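Local coordinates for cell division control protein 4 (Saccharomyces cerevisiae, PDB 3V7D) that recognises phosphorylated target proteins, such as the CDK inhibitor SIC1, as the substrate-binding subunit of an SCF E3 ubiquitin ligase, at residues K142-V146 against L156-G160; A171-V177 against L234-S238; C194-E200 against Y249-H254. The protein carries 1 engineered substitution. One frame throughout, in Å; residues are numbered along the deposited sequence.

In the fold
All three contacts lie in one region of the WD-repeat propeller, on the same side of the chain's centre. Their centres are about 13 to 16 Å apart. Contact 1 closes before the others open. Contacts 2 and 3 alternate along the chain, because 234-238 follows 194-200 and comes before 249-254. Contact 1 pairs the third and fourth strands of one blade. Its L158 packs on L176 of 171-177, in the next blade. Contact 2 joins that next blade to a loop from the blade after it. Contact 3 adds strand 251-253, which follows that loop, to the edge strand 194-199. P235 touches H197 and F199, linking contacts 2 and 3. Three neighbouring blades of the substrate-recognition domain are thus tied together.

Contact 1: K142-V146 against L156-G160; sequences KMIRV and LQLSG
The carbonyl oxygen of L158 takes two partners. I144 N donates to L158 O at 3.0 Å, and water 2 lies 3.2 Å from L158 O. The return bond is shorter, with L158 N at 2.6 Å from I144 O. V146 N reaches L156 O at 2.9 Å, while the bond from L156 N back to V146 O is long and weak. I144-L158 and V146-L156 are therefore hydrogen-bonded pairs, and R145-Q157 between them is a non-hydrogen-bonded pair.

The R145 and Q157 side chains share one face of the sheet. With chi1 at 176°, Q157 swings CG away from its own N, and the extended chain carries OE1 to R145 NH1, a bond of 2.9 Å. The donor sits well above the amide's carbonyl plane, and the guanidinium and amide planes are 83° apart. Y147 OH holds R145 NE as well. M143 runs past the same amide, with CG 3.6 Å from Q157 CD. Its chain bends at chi2 (-54°), which puts SD 3.5 Å from S159 CB. A valine in place of Q157 would probably leave R145 NH1 without this acceptor and M143 without the amide it packs on.

The other face is apolar. V146 CG2 meets L156 CD1 at 3.8 Å, and I144 and L158 touch through their CB atoms. W188 and L176 of the next blade cover this pair. Two waters on K142 O extend the join beyond the strands, and water 1 accepts from G160 N. This antiparallel hairpin of the third and fourth strands is typical of a WD40 propeller blade.

Contact 2: A171-V177 against L234-S238; sequences AHGGILV and LPKES
This is a side-chain contact between neighbouring propeller blades, without any backbone bond across it. One side is the hairpin 171-177, where the first two strands of a blade meet. The other is the loop that leaves strand 229-233 of the next blade.

L234 carries the apolar part. Its CG stands anti to the backbone N (chi1 179°), and its two methyl groups reach different partners. CD1 lies 4.0 Å from V177 CG2. CD2 lies 3.9 Å from A171 CB and also touches H172 CE1. I220, from L234's own blade, packs against both L234 and V177, so the leucine and V177 share I220 as a neighbour.

The polar part is at the turn. H172 NE2 donates to E237 OE2 at 2.9 Å, but the bond is weak because it is strongly bent, at 117°. The imidazole and carboxylate planes are nearly perpendicular. E237 gets there through a bend at chi2 (98°), and the same OE2 passes 3.9 Å from I175 CG1.

H172 opens a type I' turn that ends at I175. I175 N donates to H172 O at 3.1 Å, and A171 N to I175 O at 2.9 Å. G173 and G174 occupy the turn with positive phi. K191 NZ is hydrogen-bonded to G173 O.

The chemistry is thus mixed. Methyl groups close the inner end, and a poorly aligned bond marks the outer end, where E237 is exposed. A charged H172 would probably pull harder on the carboxylate, but the bent geometry suggests a loose grip whatever its charge.

Contact 3: C194-E200 against Y249-H254; sequences CCTHVFE and YPLVFH. Unlike the reference sequence in segment 194-200: E200 (reference Lys).
Strands 194-199 and 251-253 run parallel, 4° apart, joined by four backbone bonds: L251 N to T196 O at 2.8 Å, V198 N to L251 O at 3.0 Å, F253 N to V198 O, and E200 N to F253 O.

At the start of the contact, T196 CG2 makes a CH-pi contact over the centre of the Y249 ring, 3.9 Å from its centroid. C194 SG approaches that ring obliquely, nearest CD2 at 4.1 Å. C195 SG packs on P250 CB at 3.8 Å. The peptide bond before P250 is cis. V198 CG2 touches the same proline CB.

Strand 194-199 is the outermost strand of the blade's usual four. Strand 251-253 comes from an insertion in the next blade and adds a fifth, parallel strand to this WD40 blade. T196 and H197 together face V187, forming a classic beta bulge on the other edge of strand 194-199.

The H197 and F199 side chains lie on the face shared with L251 and F253. With chi1 at -57°, H197 CG sits beside its own N, which lets ND1 reach T196 OG1. T196 OG1 and H197 ND1 are hydrogen-bonded at 2.9 Å, which fixes the turn of the imidazole. F253 CE1 lies at the edge of that imidazole, and L251 CD2 is near its NE2. F253 CD1 meets the edge of the F199 ring, 3.7 Å from CE1. The two phenyl planes are 69° apart, an oblique pairing. The carboxylate of E200, where the reference sequence has lysine, lies alongside H254, with OE2 3.5 Å from ND1 and the two planes nearly perpendicular.

Contact 1: K142-V146 against L156-G160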
loop_
_atom_site.group_PDB
_atom_site.type_symbol
_atom_site.label_atom_id
_atom_site.label_comp_id
_atom_site.label_asym_id
_atom_site.label_seq_id
_atom_site.Cartn_x
_atom_site.Cartn_y
_atom_site.Cartn_z
ATOM N N LYS B 142 -5.131 33.674 2.655
ATOM C CA LYS B 142 -3.810 33.883 3.255
ATOM C C LYS B 142 -3.583 33.077 4.539
ATOM O O LYS B 142 -2.555 33.239 5.202
ATOM C CB LYS B 142 -3.544 35.375 3.510
ATOM C CG LYS B 142 -3.775 36.282 2.306
ATOM C CD LYS B 142 -3.609 37.759 2.680
ATOM C CE LYS B 142 -3.941 38.665 1.507
ATOM N NZ LYS B 142 -3.794 40.113 1.843
ATOM N N MET B 143 -4.523 32.198 4.872
ATOM C CA MET B 143 -4.465 31.447 6.124
ATOM C C MET B 143 -4.115 29.970 5.959
ATOM O O MET B 143 -4.389 29.354 4.930
ATOM C CB MET B 143 -5.798 31.557 6.869
ATOM C CG MET B 143 -6.207 32.979 7.196
ATOM S SD MET B 143 -4.907 33.849 8.086
ATOM C CE MET B 143 -5.759 35.360 8.539
ATOM N N ILE B 144 -3.513 29.410 7.002
ATOM C CA ILE B 144 -3.290 27.978 7.101
ATOM C C ILE B 144 -4.033 27.478 8.332
ATOM O O ILE B 144 -3.840 27.997 9.431
ATOM C CB ILE B 144 -1.796 27.648 7.259
ATOM C CG1 ILE B 144 -1.013 28.111 6.030
ATOM C CG2 ILE B 144 -1.602 26.159 7.481
ATOM C CD1 ILE B 144 0.473 27.827 6.110
ATOM N N ARG B 145 -4.892 26.482 8.152
ATOM C CA ARG B 145 -5.650 25.952 9.277
ATOM C C ARG B 145 -5.214 24.537 9.619
ATOM O O ARG B 145 -4.984 23.715 8.734
ATOM C CB ARG B 145 -7.157 26.021 9.011
ATOM C CG ARG B 145 -7.689 27.451 8.915
ATOM C CD ARG B 145 -9.178 27.497 8.593
ATOM N NE ARG B 145 -10.017 27.107 9.726
ATOM C CZ ARG B 145 -10.404 27.938 10.691
ATOM N NH1 ARG B 145 -10.020 29.203 10.672
ATOM N NH2 ARG B 145 -11.172 27.503 11.681
ATOM N N VAL B 146 -5.097 24.270 10.915
ATOM C CA VAL B 146 -4.639 22.982 11.407
ATOM C C VAL B 146 -5.737 22.313 12.221
ATOM O O VAL B 146 -6.337 22.933 13.107
ATOM C CB VAL B 146 -3.384 23.136 12.290
ATOM C CG1 VAL B 146 -2.869 21.773 12.727
ATOM C CG2 VAL B 146 -2.300 23.910 11.548
ATOM N N LEU B 156 -5.770 25.314 15.480
ATOM C CA LEU B 156 -5.340 26.703 15.385
ATOM C C LEU B 156 -5.197 27.152 13.939
ATOM O O LEU B 156 -5.100 26.330 13.023
ATOM C CB LEU B 156 -4.029 26.933 16.154
ATOM C CG LEU B 156 -2.825 26.006 15.940
ATOM C CD1 LEU B 156 -2.148 26.222 14.588
ATOM C CD2 LEU B 156 -1.822 26.197 17.067
ATOM N N GLN B 157 -5.186 28.465 13.746
ATOM C CA GLN B 157 -4.966 29.050 12.434
ATOM C C GLN B 157 -3.586 29.690 12.385
ATOM O O GLN B 157 -3.215 30.454 13.275
ATOM C CB GLN B 157 -6.047 30.088 12.129
ATOM C CG GLN B 157 -5.857 30.834 10.819
ATOM C CD GLN B 157 -7.148 31.454 10.322
ATOM O OE1 GLN B 157 -7.900 30.832 9.574
ATOM N NE2 GLN B 157 -7.415 32.683 10.742
ATOM N N LEU B 158 -2.822 29.354 11.352
ATOM C CA LEU B 158 -1.502 29.940 11.156
ATOM C C LEU B 158 -1.573 31.097 10.166
ATOM O O LEU B 158 -1.826 30.893 8.977
ATOM C CB LEU B 158 -0.513 28.878 10.670
ATOM C CG LEU B 158 -0.176 27.783 11.684
ATOM C CD1 LEU B 158 0.613 26.661 11.035
ATOM C CD2 LEU B 158 0.595 28.372 12.853
ATOM N N SER B 159 -1.365 32.314 10.668
ATOM C CA SER B 159 -1.388 33.514 9.835
ATOM C C SER B 159 0.006 34.112 9.718
ATOM O O SER B 159 0.849 33.915 10.594
ATOM C CB SER B 159 -2.334 34.559 10.426
ATOM O OG SER B 159 -1.851 35.015 11.674
ATOM N N GLY B 160 0.244 34.849 8.640
ATOM C CA GLY B 160 1.540 35.464 8.414
ATOM C C GLY B 160 1.801 35.750 6.948
ATOM O O GLY B 160 2.437 36.747 6.608
HETATM O O HOH W 1 -1.757 35.281 6.803
HETATM O O HOH W 2 -0.297 32.361 6.590
#

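Contact 2: A171-V177 against L234-S238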
loop_
_atom_site.group_PDB
_atom_site.type_symbol
_atom_site.label_atom_id
_atom_site.label_comp_id
_atom_site.label_asym_id
_atom_site.label_seq_id
_atom_site.Cartn_x
_atom_site.Cartn_y
_atom_site.Cartn_z
ATOM N N ALA B 171 6.373 18.163 7.264
ATOM C CA ALA B 171 7.682 17.535 7.399
ATOM C C ALA B 171 7.664 16.424 8.446
ATOM O O ALA B 171 7.594 15.238 8.113
ATOM C CB ALA B 171 8.739 18.577 7.739
ATOM N N HIS B 172 7.718 16.825 9.712
ATOM C CA HIS B 172 7.751 15.901 10.839
ATOM C C HIS B 172 7.676 16.723 12.114
ATOM O O HIS B 172 8.074 17.889 12.125
ATOM C CB HIS B 172 9.054 15.106 10.845
ATOM C CG HIS B 172 10.269 15.952 11.072
ATOM N ND1 HIS B 172 10.911 16.623 10.053
ATOM C CD2 HIS B 172 10.950 16.248 12.205
ATOM C CE1 HIS B 172 11.940 17.289 10.546
ATOM N NE2 HIS B 172 11.985 17.079 11.849
ATOM N N GLY B 173 7.170 16.121 13.184
ATOM C CA GLY B 173 7.147 16.770 14.483
ATOM C C GLY B 173 6.427 18.104 14.511
ATOM O O GLY B 173 6.855 19.032 15.191
ATOM N N GLY B 174 5.330 18.203 13.765
ATOM C CA GLY B 174 4.531 19.413 13.754
ATOM C C GLY B 174 5.148 20.562 12.982
ATOM O O GLY B 174 4.741 21.711 13.140
ATOM N N ILE B 175 6.131 20.255 12.143
ATOM C CA ILE B 175 6.776 21.268 11.314
ATOM C C ILE B 175 6.204 21.197 9.904
ATOM O O ILE B 175 6.039 20.109 9.354
ATOM C CB ILE B 175 8.303 21.049 11.244
ATOM C CG1 ILE B 175 8.917 21.046 12.645
ATOM C CG2 ILE B 175 8.963 22.106 10.369
ATOM C CD1 ILE B 175 8.873 22.394 13.338
ATOM N N LEU B 176 5.894 22.350 9.318
ATOM C CA LEU B 176 5.381 22.372 7.951
ATOM C C LEU B 176 5.924 23.541 7.132
ATOM O O LEU B 176 6.323 24.567 7.679
ATOM C CB LEU B 176 3.848 22.370 7.945
ATOM C CG LEU B 176 3.120 23.632 8.411
ATOM C CD1 LEU B 176 2.529 24.365 7.224
ATOM C CD2 LEU B 176 2.031 23.289 9.414
ATOM N N VAL B 177 5.931 23.370 5.813
ATOM C CA VAL B 177 6.427 24.391 4.899
ATOM C C VAL B 177 5.316 24.847 3.959
ATOM O O VAL B 177 4.533 24.026 3.475
ATOM C CB VAL B 177 7.608 23.855 4.065
ATOM C CG1 VAL B 177 8.209 24.960 3.209
ATOM C CG2 VAL B 177 8.665 23.251 4.976
ATOM N N LEU B 234 16.009 22.541 5.423
ATOM C CA LEU B 234 14.967 22.662 6.440
ATOM C C LEU B 234 15.618 22.838 7.807
ATOM O O LEU B 234 16.370 21.973 8.253
ATOM C CB LEU B 234 14.069 21.422 6.449
ATOM C CG LEU B 234 12.939 21.407 7.484
ATOM C CD1 LEU B 234 11.872 22.438 7.144
ATOM C CD2 LEU B 234 12.328 20.016 7.607
ATOM N N PRO B 235 15.341 23.971 8.468
ATOM C CA PRO B 235 15.918 24.296 9.779
ATOM C C PRO B 235 15.600 23.251 10.850
ATOM O O PRO B 235 14.495 22.705 10.884
ATOM C CB PRO B 235 15.254 25.630 10.126
ATOM C CG PRO B 235 14.917 26.233 8.801
ATOM C CD PRO B 235 14.525 25.075 7.935
ATOM N N LYS B 236 16.576 22.984 11.713
ATOM C CA LYS B 236 16.424 22.011 12.792
ATOM C C LYS B 236 15.706 22.606 14.002
ATOM O O LYS B 236 15.626 23.826 14.149
ATOM C CB LYS B 236 17.791 21.453 13.206
ATOM C CG LYS B 236 18.990 22.234 12.666
ATOM C CD LYS B 236 19.237 23.531 13.434
ATOM C CE LYS B 236 20.386 24.325 12.825
ATOM N NZ LYS B 236 20.115 24.687 11.405
ATOM N N GLU B 237 15.183 21.737 14.865
ATOM C CA GLU B 237 14.457 22.174 16.058
ATOM C C GLU B 237 15.397 22.675 17.156
ATOM O O GLU B 237 16.571 22.306 17.199
ATOM C CB GLU B 237 13.559 21.052 16.594
ATOM C CG GLU B 237 12.431 20.640 15.655
ATOM C CD GLU B 237 12.764 19.407 14.833
ATOM O OE1 GLU B 237 13.885 18.873 14.978
ATOM O OE2 GLU B 237 11.903 18.968 14.043
ATOM N N SER B 238 14.868 23.510 18.048
ATOM C CA SER B 238 15.682 24.172 19.066
ATOM C C SER B 238 15.611 23.507 20.443
ATOM O O SER B 238 14.699 22.728 20.724
ATOM C CB SER B 238 15.291 25.650 19.178
ATOM O OG SER B 238 13.911 25.797 19.467
#

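Contact 3: C194-E200 against Y249-H254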
loop_
_atom_site.group_PDB
_atom_site.type_symbol
_atom_site.label_atom_id
_atom_site.label_comp_id
_atom_site.label_asym_id
_atom_site.label_seq_id
_atom_site.Cartn_x
_atom_site.Cartn_y
_atom_site.Cartn_z
ATOM N N CYS B 194 3.251 29.181 15.457
ATOM C CA CYS B 194 3.799 30.354 14.785
ATOM C C CYS B 194 4.675 30.006 13.594
ATOM O O CYS B 194 5.048 28.850 13.392
ATOM C CB CYS B 194 4.609 31.202 15.770
ATOM S SG CYS B 194 6.199 30.466 16.239
ATOM N N CYS B 195 4.998 31.024 12.805
ATOM C CA CYS B 195 5.983 30.892 11.743
ATOM C C CYS B 195 7.380 31.055 12.335
ATOM O O CYS B 195 7.621 31.969 13.123
ATOM C CB CYS B 195 5.750 31.951 10.667
ATOM S SG CYS B 195 6.973 31.924 9.341
ATOM N N THR B 196 8.298 30.168 11.963
ATOM C CA THR B 196 9.659 30.247 12.482
ATOM C C THR B 196 10.635 30.858 11.477
ATOM O O THR B 196 11.616 31.493 11.864
ATOM C CB THR B 196 10.185 28.870 12.943
ATOM O OG1 THR B 196 10.058 27.921 11.877
ATOM C CG2 THR B 196 9.407 28.379 14.154
ATOM N N HIS B 197 10.366 30.664 10.190
ATOM C CA HIS B 197 11.243 31.181 9.142
ATOM C C HIS B 197 10.459 31.699 7.939
ATOM O O HIS B 197 9.489 31.078 7.504
ATOM C CB HIS B 197 12.223 30.097 8.671
ATOM C CG HIS B 197 13.065 29.517 9.766
ATOM N ND1 HIS B 197 12.573 28.617 10.688
ATOM C CD2 HIS B 197 14.369 29.701 10.081
ATOM C CE1 HIS B 197 13.535 28.279 11.528
ATOM N NE2 HIS B 197 14.635 28.921 11.180
ATOM N N VAL B 198 10.888 32.838 7.406
ATOM C CA VAL B 198 10.361 33.337 6.142
ATOM C C VAL B 198 11.498 33.471 5.132
ATOM O O VAL B 198 12.373 34.323 5.286
ATOM C CB VAL B 198 9.670 34.700 6.304
ATOM C CG1 VAL B 198 9.133 35.182 4.965
ATOM C CG2 VAL B 198 8.553 34.615 7.333
ATOM N N PHE B 199 11.487 32.623 4.107
ATOM C CA PHE B 199 12.531 32.643 3.085
ATOM C C PHE B 199 12.080 33.400 1.840
ATOM O O PHE B 199 11.148 32.983 1.149
ATOM C CB PHE B 199 12.942 31.223 2.689
ATOM C CG PHE B 199 13.546 30.422 3.808
ATOM C CD1 PHE B 199 14.073 31.047 4.926
ATOM C CD2 PHE B 199 13.588 29.037 3.736
ATOM C CE1 PHE B 199 14.630 30.308 5.953
ATOM C CE2 PHE B 199 14.141 28.292 4.759
ATOM C CZ PHE B 199 14.664 28.928 5.870
ATOM N N GLU B 200 12.748 34.512 1.554
ATOM C CA GLU B 200 12.470 35.262 0.338
ATOM C C GLU B 200 13.529 34.930 -0.704
ATOM O O GLU B 200 14.599 34.420 -0.370
ATOM C CB GLU B 200 12.424 36.768 0.622
ATOM C CG GLU B 200 11.356 37.166 1.638
ATOM C CD GLU B 200 11.215 38.670 1.801
ATOM O OE1 GLU B 200 11.741 39.419 0.951
ATOM O OE2 GLU B 200 10.576 39.104 2.783
ATOM N N TYR B 249 10.867 35.068 16.492
ATOM C CA TYR B 249 10.078 34.479 15.409
ATOM C C TYR B 249 9.073 35.469 14.823
ATOM O O TYR B 249 8.404 36.189 15.563
ATOM C CB TYR B 249 9.355 33.218 15.897
ATOM C CG TYR B 249 10.275 32.051 16.178
ATOM C CD1 TYR B 249 11.312 31.733 15.309
ATOM C CD2 TYR B 249 10.112 31.270 17.317
ATOM C CE1 TYR B 249 12.158 30.668 15.561
ATOM C CE2 TYR B 249 10.955 30.205 17.579
ATOM C CZ TYR B 249 11.976 29.908 16.697
ATOM O OH TYR B 249 12.817 28.849 16.954
ATOM N N PRO B 250 8.960 35.499 13.484
ATOM C CA PRO B 250 9.700 34.622 12.572
ATOM C C PRO B 250 11.087 35.155 12.221
ATOM O O PRO B 250 11.300 36.368 12.172
ATOM C CB PRO B 250 8.823 34.626 11.321
ATOM C CG PRO B 250 8.232 35.994 11.309
ATOM C CD PRO B 250 8.008 36.361 12.760
ATOM N N LEU B 251 12.020 34.240 11.982
ATOM C CA LEU B 251 13.329 34.602 11.459
ATOM C C LEU B 251 13.182 34.927 9.983
ATOM O O LEU B 251 13.020 34.029 9.156
ATOM C CB LEU B 251 14.319 33.452 11.638
ATOM C CG LEU B 251 15.137 33.394 12.929
ATOM C CD1 LEU B 251 14.243 33.283 14.152
ATOM C CD2 LEU B 251 16.122 32.235 12.876
ATOM N N VAL B 252 13.227 36.211 9.653
ATOM C CA VAL B 252 13.041 36.645 8.274
ATOM C C VAL B 252 14.379 36.755 7.544
ATOM O O VAL B 252 15.335 37.324 8.067
ATOM C CB VAL B 252 12.299 37.996 8.212
ATOM C CG1 VAL B 252 11.981 38.367 6.771
ATOM C CG2 VAL B 252 11.024 37.941 9.050
ATOM N N PHE B 253 14.438 36.199 6.335
ATOM C CA PHE B 253 15.643 36.264 5.510
ATOM C C PHE B 253 15.348 36.925 4.169
ATOM O O PHE B 253 14.915 36.267 3.223
ATOM C CB PHE B 253 16.221 34.867 5.287
ATOM C CG PHE B 253 16.715 34.211 6.542
ATOM C CD1 PHE B 253 15.844 33.520 7.368
ATOM C CD2 PHE B 253 18.050 34.287 6.898
ATOM C CE1 PHE B 253 16.294 32.917 8.527
ATOM C CE2 PHE B 253 18.508 33.686 8.055
ATOM C CZ PHE B 253 17.626 32.997 8.869
ATOM N N HIS B 254 15.597 38.228 4.098
ATOM C CA HIS B 254 15.276 39.021 2.917
ATOM C C HIS B 254 16.180 38.721 1.725
ATOM O O HIS B 254 15.801 38.980 0.582
ATOM C CB HIS B 254 15.342 40.520 3.245
ATOM C CG HIS B 254 14.394 40.949 4.322
ATOM N ND1 HIS B 254 13.069 41.241 4.077
ATOM C CD2 HIS B 254 14.580 41.143 5.651
ATOM C CE1 HIS B 254 12.479 41.589 5.206
ATOM N NE2 HIS B 254 13.375 41.538 6.177
#